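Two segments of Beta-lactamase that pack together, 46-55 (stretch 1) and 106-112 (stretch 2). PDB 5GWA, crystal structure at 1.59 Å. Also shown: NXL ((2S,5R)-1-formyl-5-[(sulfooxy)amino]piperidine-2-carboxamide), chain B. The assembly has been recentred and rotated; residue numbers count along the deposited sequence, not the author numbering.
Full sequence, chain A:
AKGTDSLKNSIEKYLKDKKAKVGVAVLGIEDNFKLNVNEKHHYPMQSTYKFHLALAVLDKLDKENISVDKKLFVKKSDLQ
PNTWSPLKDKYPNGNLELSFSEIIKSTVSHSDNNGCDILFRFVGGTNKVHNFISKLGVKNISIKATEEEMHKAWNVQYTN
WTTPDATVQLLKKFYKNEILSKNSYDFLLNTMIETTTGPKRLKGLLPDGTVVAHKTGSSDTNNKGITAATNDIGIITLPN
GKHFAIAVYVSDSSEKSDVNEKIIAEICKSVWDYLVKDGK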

ATOM      1  N   GLN A  46     -12.059  -3.836  -8.262  1.00  9.56           N
ATOM      2  CA  GLN A  46     -10.820  -3.694  -7.479  1.00 11.09           C
ATOM      3  C   GLN A  46     -10.625  -4.964  -6.662  1.00 10.67           C
ATOM      4  O   GLN A  46     -10.800  -6.057  -7.216  1.00  8.38           O
ATOM      5  N   SER A  47     -10.382  -4.855  -5.369  1.00  9.22           N
ATOM      6  CA  SER A  47      -9.922  -6.014  -4.604  1.00  9.37           C
ATOM      7  C   SER A  47     -11.002  -7.064  -4.381  1.00  8.70           C
ATOM      8  O   SER A  47     -10.656  -8.179  -3.967  1.00  8.38           O
ATOM      9  N   THR A  48     -12.264  -6.784  -4.723  1.00  8.95           N
ATOM     10  CA  THR A  48     -13.305  -7.776  -4.531  1.00  8.60           C
ATOM     11  C   THR A  48     -13.071  -9.008  -5.401  1.00  9.31           C
ATOM     12  O   THR A  48     -13.453 -10.092  -4.999  1.00 11.92           O
ATOM     13  N   TYR A  49     -12.290  -8.874  -6.468  1.00  8.66           N
ATOM     14  CA  TYR A  49     -12.019 -10.032  -7.297  1.00  9.05           C
ATOM     15  C   TYR A  49     -11.072 -11.027  -6.707  1.00  9.11           C
ATOM     16  O   TYR A  49     -10.889 -12.127  -7.274  1.00  9.52           O
ATOM     17  N   LYS A  50     -10.525 -10.733  -5.546  1.00  8.21           N
ATOM     18  CA  LYS A  50      -9.676 -11.698  -4.836  1.00  9.52           C
ATOM     19  C   LYS A  50     -10.538 -12.847  -4.297  1.00 10.41           C
ATOM     20  O   LYS A  50     -10.018 -13.928  -3.989  1.00  9.28           O
ATOM     21  N   PHE A  51     -11.827 -12.605  -4.098  1.00 10.11           N
ATOM     22  CA  PHE A  51     -12.758 -13.709  -3.804  1.00 11.22           C
ATOM     23  C   PHE A  51     -12.748 -14.725  -4.928  1.00 11.09           C
ATOM     24  O   PHE A  51     -12.556 -15.940  -4.710  1.00 10.75           O
ATOM     25  N   HIS A  52     -12.895 -14.226  -6.144  1.00  9.78           N
ATOM     26  CA  HIS A  52     -13.019 -15.073  -7.330  1.00 10.89           C
ATOM     27  C   HIS A  52     -11.688 -15.817  -7.466  1.00 11.28           C
ATOM     28  O   HIS A  52     -11.646 -17.000  -7.771  1.00 10.28           O
ATOM     29  N   LEU A  53     -10.591 -15.087  -7.280  1.00 10.07           N
ATOM     30  CA  LEU A  53      -9.254 -15.694  -7.355  1.00 10.58           C
ATOM     31  C   LEU A  53      -9.082 -16.840  -6.350  1.00 11.19           C
ATOM     32  O   LEU A  53      -8.649 -17.949  -6.724  1.00 11.59           O
ATOM     33  N   ALA A  54      -9.599 -16.655  -5.144  1.00 10.23           N
ATOM     34  CA  ALA A  54      -9.480 -17.628  -4.079  1.00  9.84           C
ATOM     35  C   ALA A  54     -10.276 -18.885  -4.438  1.00 12.50           C
ATOM     36  O   ALA A  54      -9.797 -20.003  -4.237  1.00 13.21           O
ATOM     37  N   LEU A  55     -11.467 -18.695  -4.979  1.00 10.59           N
ATOM     38  CA  LEU A  55     -12.242 -19.840  -5.507  1.00 11.65           C
ATOM     39  C   LEU A  55     -11.426 -20.649  -6.491  1.00 14.29           C
ATOM     40  O   LEU A  55     -11.355 -21.876  -6.354  1.00 14.57           O
ATOM     41  N   SER A 106      -3.843 -13.806   3.895  1.00  9.65           N
ATOM     42  CA  SER A 106      -3.433 -12.408   3.754  1.00 10.02           C
ATOM     43  C   SER A 106      -4.163 -11.734   2.582  1.00  9.08           C
ATOM     44  O   SER A 106      -4.562 -10.542   2.658  1.00  9.95           O
ATOM     45  N   THR A 107      -4.224 -12.449   1.470  1.00  8.27           N
ATOM     46  CA  THR A 107      -4.808 -11.930   0.221  1.00  8.21           C
ATOM     47  C   THR A 107      -6.284 -11.591   0.406  1.00  9.29           C
ATOM     48  O   THR A 107      -6.776 -10.601  -0.127  1.00  9.67           O
ATOM     49  N   VAL A 108      -7.016 -12.460   1.111  1.00  9.33           N
ATOM     50  CA  VAL A 108      -8.467 -12.279   1.256  1.00 10.24           C
ATOM     51  C   VAL A 108      -8.801 -11.450   2.490  1.00 10.02           C
ATOM     52  O   VAL A 108      -9.407 -10.381   2.370  1.00 10.58           O
ATOM     53  N   SER A 109      -8.319 -11.826   3.669  1.00  9.41           N
ATOM     54  CA  SER A 109      -8.738 -11.135   4.918  1.00  9.53           C
ATOM     55  C   SER A 109      -8.085  -9.769   5.033  1.00  9.72           C
ATOM     56  O   SER A 109      -8.688  -8.849   5.602  1.00 11.28           O
ATOM     57  N   HIS A 110      -6.862  -9.621   4.535  1.00  8.48           N
ATOM     58  CA  HIS A 110      -6.130  -8.366   4.630  1.00  9.31           C
ATOM     59  C   HIS A 110      -5.890  -7.723   3.260  1.00  8.37           C
ATOM     60  O   HIS A 110      -5.237  -6.712   3.196  1.00  9.09           O
ATOM     61  N   SER A 111      -6.486  -8.291   2.219  1.00  7.67           N
ATOM     62  CA  SER A 111      -6.414  -7.727   0.871  1.00  8.31           C
ATOM     63  C   SER A 111      -5.014  -7.473   0.362  1.00  8.61           C
ATOM     64  O   SER A 111      -4.789  -6.539  -0.404  1.00  8.86           O
ATOM     65  N   ASP A 112      -4.051  -8.314   0.718  1.00  8.11           N
ATOM     66  CA  ASP A 112      -2.714  -8.138   0.171  1.00  8.17           C
ATOM     67  C   ASP A 112      -2.652  -8.160  -1.343  1.00  9.13           C
ATOM     68  O   ASP A 112      -3.175  -9.090  -1.998  1.00  9.41           O
TER

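Stretch 2 enters as the last turn of a helix and leaves as a loop, and it lies against the start of the helix in stretch 1. The two segments bury 271 Å² between them. Lys50 supplies the largest share, and it touches Thr107, Val108, Ser111 and Asp112.

Ser106 is out of reach of stretch 1. Its role here is in the backbone: Ser106 O accepts a hydrogen bond from Asp112 N at 3.0 Å, which ties the loop to the helix.

Thr107 points toward stretch 1 with chi1 in the m well. Its CG2 meets the aliphatic part of Lys50, with Lys50 CD to Thr107 CG2 at 4.1 Å. Lys50 CD also lies 3.5 Å from Thr107 O. The methylene chain of the lysine therefore runs past this residue before reaching its polar end. Thr107 OG1 is hydrogen-bonded elsewhere in the structure.

Val108 points sideways, with chi1 t. Its CG2 makes an apolar side-chain contact, 4.0 Å from Ala54 CB. The same Val108 CG2 is 4.2 Å from Lys50 O. Ala54 points toward stretch 2, and its small methyl fits against the valine one helical turn beyond Lys50. Leu53 also points toward stretch 2 but stays just short of contact.

Ser109 and His110 do not reach stretch 1. The chain then turns through Ser111, whose phi/psi of 54/35 is in the left-handed region.

Ser111 is the polar centre. Its CA-to-CB bond points sideways, and its chi1 of -146° lies between wells. Lys50 extends to it with chi1 m and the other three chi angles t. Lys50 NZ donates to Ser111 OG at 3.1 Å and, within its own stretch, to Ser47 OG at 3.2 Å. Lys50 NZ is also 2.7 Å from Ser111 O. Ser47 points toward stretch 2 with chi1 m, and Ser47 OG is 3.1 Å from Ser111 OG.

The bound NXL joins this cluster. Ser47 OG is covalently bonded to NXL CAN at 1.4 Å, so this serine is carbamoylated. Ser47 N gives a weak hydrogen bond to NXL OAC at 2.7 Å. Ser111 OG donates to NXL OAG at 2.8 Å, an oxygen of the sulfate. The ligand is thus held by both stretches.

Asp112 points away from stretch 1, with chi1 t. Its side chain caps the helix that follows. Its backbone still takes part: Lys50 NZ makes a weak hydrogen bond to Asp112 O at 3.4 Å.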

ATOM      1  CB  GLN A  46     -10.877  -2.459  -6.629  1.00 12.93           C
ATOM      2  CG  GLN A  46     -10.556  -1.189  -7.366  1.00 17.54           C
ATOM      3  CD  GLN A  46      -9.101  -1.087  -7.753  1.00 18.42           C
ATOM      4  OE1 GLN A  46      -8.285  -1.944  -7.425  1.00 20.96           O
ATOM      5  NE2 GLN A  46      -8.768  -0.028  -8.523  1.00 24.33           N
ATOM      6  CB  SER A  47      -9.361  -5.638  -3.236  1.00  9.36           C
ATOM      7  OG  SER A  47      -8.100  -4.966  -3.311  1.00 10.46           O
ATOM      8  CB  THR A  48     -14.736  -7.248  -4.756  1.00  8.15           C
ATOM      9  OG1 THR A  48     -14.891  -6.858  -6.118  1.00  9.99           O
ATOM     10  CG2 THR A  48     -15.029  -6.071  -3.805  1.00  7.75           C
ATOM     11  CB  TYR A  49     -11.683  -9.645  -8.724  1.00  9.64           C
ATOM     12  CG  TYR A  49     -10.233  -9.294  -9.029  1.00  9.58           C
ATOM     13  CD1 TYR A  49      -9.372  -8.788  -8.052  1.00  9.40           C
ATOM     14  CD2 TYR A  49      -9.765  -9.338 -10.352  1.00 10.24           C
ATOM     15  CE1 TYR A  49      -8.071  -8.415  -8.375  1.00 10.26           C
ATOM     16  CE2 TYR A  49      -8.458  -8.993 -10.670  1.00 10.51           C
ATOM     17  CZ  TYR A  49      -7.626  -8.481  -9.682  1.00 10.43           C
ATOM     18  OH  TYR A  49      -6.326  -8.084 -10.001  1.00  9.93           O
ATOM     19  CB  LYS A  50      -8.882 -11.025  -3.722  1.00  9.67           C
ATOM     20  CG  LYS A  50      -7.849 -10.042  -4.279  1.00  9.40           C
ATOM     21  CD  LYS A  50      -7.317  -9.101  -3.208  1.00  9.67           C
ATOM     22  CE  LYS A  50      -6.425  -8.049  -3.834  1.00 12.01           C
ATOM     23  NZ  LYS A  50      -5.818  -7.167  -2.808  1.00 11.90           N
ATOM     24  CB  PHE A  51     -14.172 -13.142  -3.547  1.00 11.23           C
ATOM     25  CG  PHE A  51     -15.249 -14.195  -3.487  1.00 10.99           C
ATOM     26  CD1 PHE A  51     -15.240 -15.131  -2.469  1.00 11.71           C
ATOM     27  CD2 PHE A  51     -16.255 -14.233  -4.427  1.00 13.01           C
ATOM     28  CE1 PHE A  51     -16.233 -16.084  -2.371  1.00 12.67           C
ATOM     29  CE2 PHE A  51     -17.235 -15.220  -4.359  1.00 13.81           C
ATOM     30  CZ  PHE A  51     -17.216 -16.139  -3.317  1.00 12.18           C
ATOM     31  CB  HIS A  52     -13.239 -14.206  -8.567  1.00 10.28           C
ATOM     32  CG  HIS A  52     -14.428 -13.298  -8.475  1.00  9.62           C
ATOM     33  ND1 HIS A  52     -14.521 -12.302  -7.519  1.00  9.94           N
ATOM     34  CD2 HIS A  52     -15.499 -13.131  -9.281  1.00 10.04           C
ATOM     35  CE1 HIS A  52     -15.643 -11.636  -7.693  1.00  9.58           C
ATOM     36  NE2 HIS A  52     -16.255 -12.110  -8.753  1.00 10.62           N
ATOM     37  CB  LEU A  53      -8.220 -14.590  -7.109  1.00 10.18           C
ATOM     38  CG  LEU A  53      -6.800 -15.083  -6.906  1.00 10.79           C
ATOM     39  CD1 LEU A  53      -6.284 -15.839  -8.118  1.00 11.79           C
ATOM     40  CD2 LEU A  53      -5.886 -13.927  -6.552  1.00 11.80           C
ATOM     41  CB  ALA A  54      -9.909 -17.049  -2.767  1.00 10.53           C
ATOM     42  CB  LEU A  55     -13.523 -19.377  -6.196  1.00 12.78           C
ATOM     43  CG  LEU A  55     -14.572 -18.699  -5.323  1.00 13.14           C
ATOM     44  CD1 LEU A  55     -15.703 -18.190  -6.181  1.00 13.03           C
ATOM     45  CD2 LEU A  55     -15.122 -19.592  -4.240  1.00 13.22           C
ATOM     46  CB  SER A 106      -1.932 -12.312   3.565  1.00 10.88           C
ATOM     47  OG  SER A 106      -1.515 -10.949   3.684  1.00 11.36           O
ATOM     48  CB  THR A 107      -4.654 -12.976  -0.883  1.00  8.75           C
ATOM     49  OG1 THR A 107      -3.253 -13.178  -1.107  1.00  9.49           O
ATOM     50  CG2 THR A 107      -5.271 -12.470  -2.165  1.00  9.41           C
ATOM     51  CB  VAL A 108      -9.211 -13.617   1.337  1.00  9.18           C
ATOM     52  CG1 VAL A 108     -10.684 -13.416   1.681  1.00 10.31           C
ATOM     53  CG2 VAL A 108      -9.040 -14.363   0.043  1.00 10.42           C
ATOM     54  CB  SER A 109      -8.410 -11.965   6.163  1.00 10.15           C
ATOM     55  OG  SER A 109      -8.990 -13.256   5.984  1.00 12.52           O
ATOM     56  CB  HIS A 110      -4.811  -8.577   5.350  1.00  9.28           C
ATOM     57  CG  HIS A 110      -4.976  -8.790   6.804  1.00  9.99           C
ATOM     58  ND1 HIS A 110      -5.303  -9.996   7.386  1.00 14.39           N
ATOM     59  CD2 HIS A 110      -4.876  -7.897   7.816  1.00  9.19           C
ATOM     60  CE1 HIS A 110      -5.419  -9.826   8.695  1.00 11.21           C
ATOM     61  NE2 HIS A 110      -5.167  -8.563   8.972  1.00 14.40           N
ATOM     62  CB  SER A 111      -7.253  -6.470   0.771  1.00  8.69           C
ATOM     63  OG  SER A 111      -7.819  -6.365  -0.538  1.00  9.39           O
ATOM     64  CB  ASP A 112      -1.795  -9.221   0.724  1.00  9.09           C
ATOM     65  CG  ASP A 112      -0.354  -8.867   0.563  1.00  9.89           C
ATOM     66  OD1 ASP A 112       0.180  -9.041  -0.518  1.00  9.98           O
ATOM     67  OD2 ASP A 112       0.247  -8.425   1.548  1.00 14.23           O
TER
HETATM   68  OAC NXL B 301      -9.207  -3.018  -3.722  1.00  9.90           O
HETATM   69  CAN NXL B 301      -8.202  -3.553  -3.267  1.00 11.70           C
HETATM   70  N   NXL B 301      -7.150  -2.952  -2.933  1.00 11.78           N
HETATM   71  CAJ NXL B 301      -6.136  -3.597  -2.126  1.00 13.48           C
HETATM   72  CA  NXL B 301      -7.018  -1.528  -3.213  1.00 12.91           C
HETATM   73  C   NXL B 301      -5.947  -1.165  -4.183  1.00 19.17           C
HETATM   74  O   NXL B 301      -5.147  -1.986  -4.593  1.00 16.90           O
HETATM   75  NAA NXL B 301      -5.850   0.141  -4.448  1.00 22.01           N
HETATM   76  CB  NXL B 301      -6.813  -0.795  -1.912  1.00 13.89           C
HETATM   77  CAH NXL B 301      -5.771  -1.434  -1.026  1.00 15.68           C
HETATM   78  CAO NXL B 301      -6.059  -2.910  -0.784  1.00 15.62           C
HETATM   79  NAK NXL B 301      -7.235  -3.232   0.051  1.00 25.03           N
HETATM   80  OAL NXL B 301      -8.175  -2.313   0.124  1.00 31.58           O
HETATM   81  SAR NXL B 301      -9.566  -2.833   0.501  1.00 24.20           S
HETATM   82  OAD NXL B 301      -9.642  -2.598   1.909  1.00 31.54           O
HETATM   83  OAE NXL B 301     -10.681  -2.128  -0.027  1.00 30.44           O
HETATM   84  OAG NXL B 301      -9.646  -4.291  -0.229  1.00 31.48           O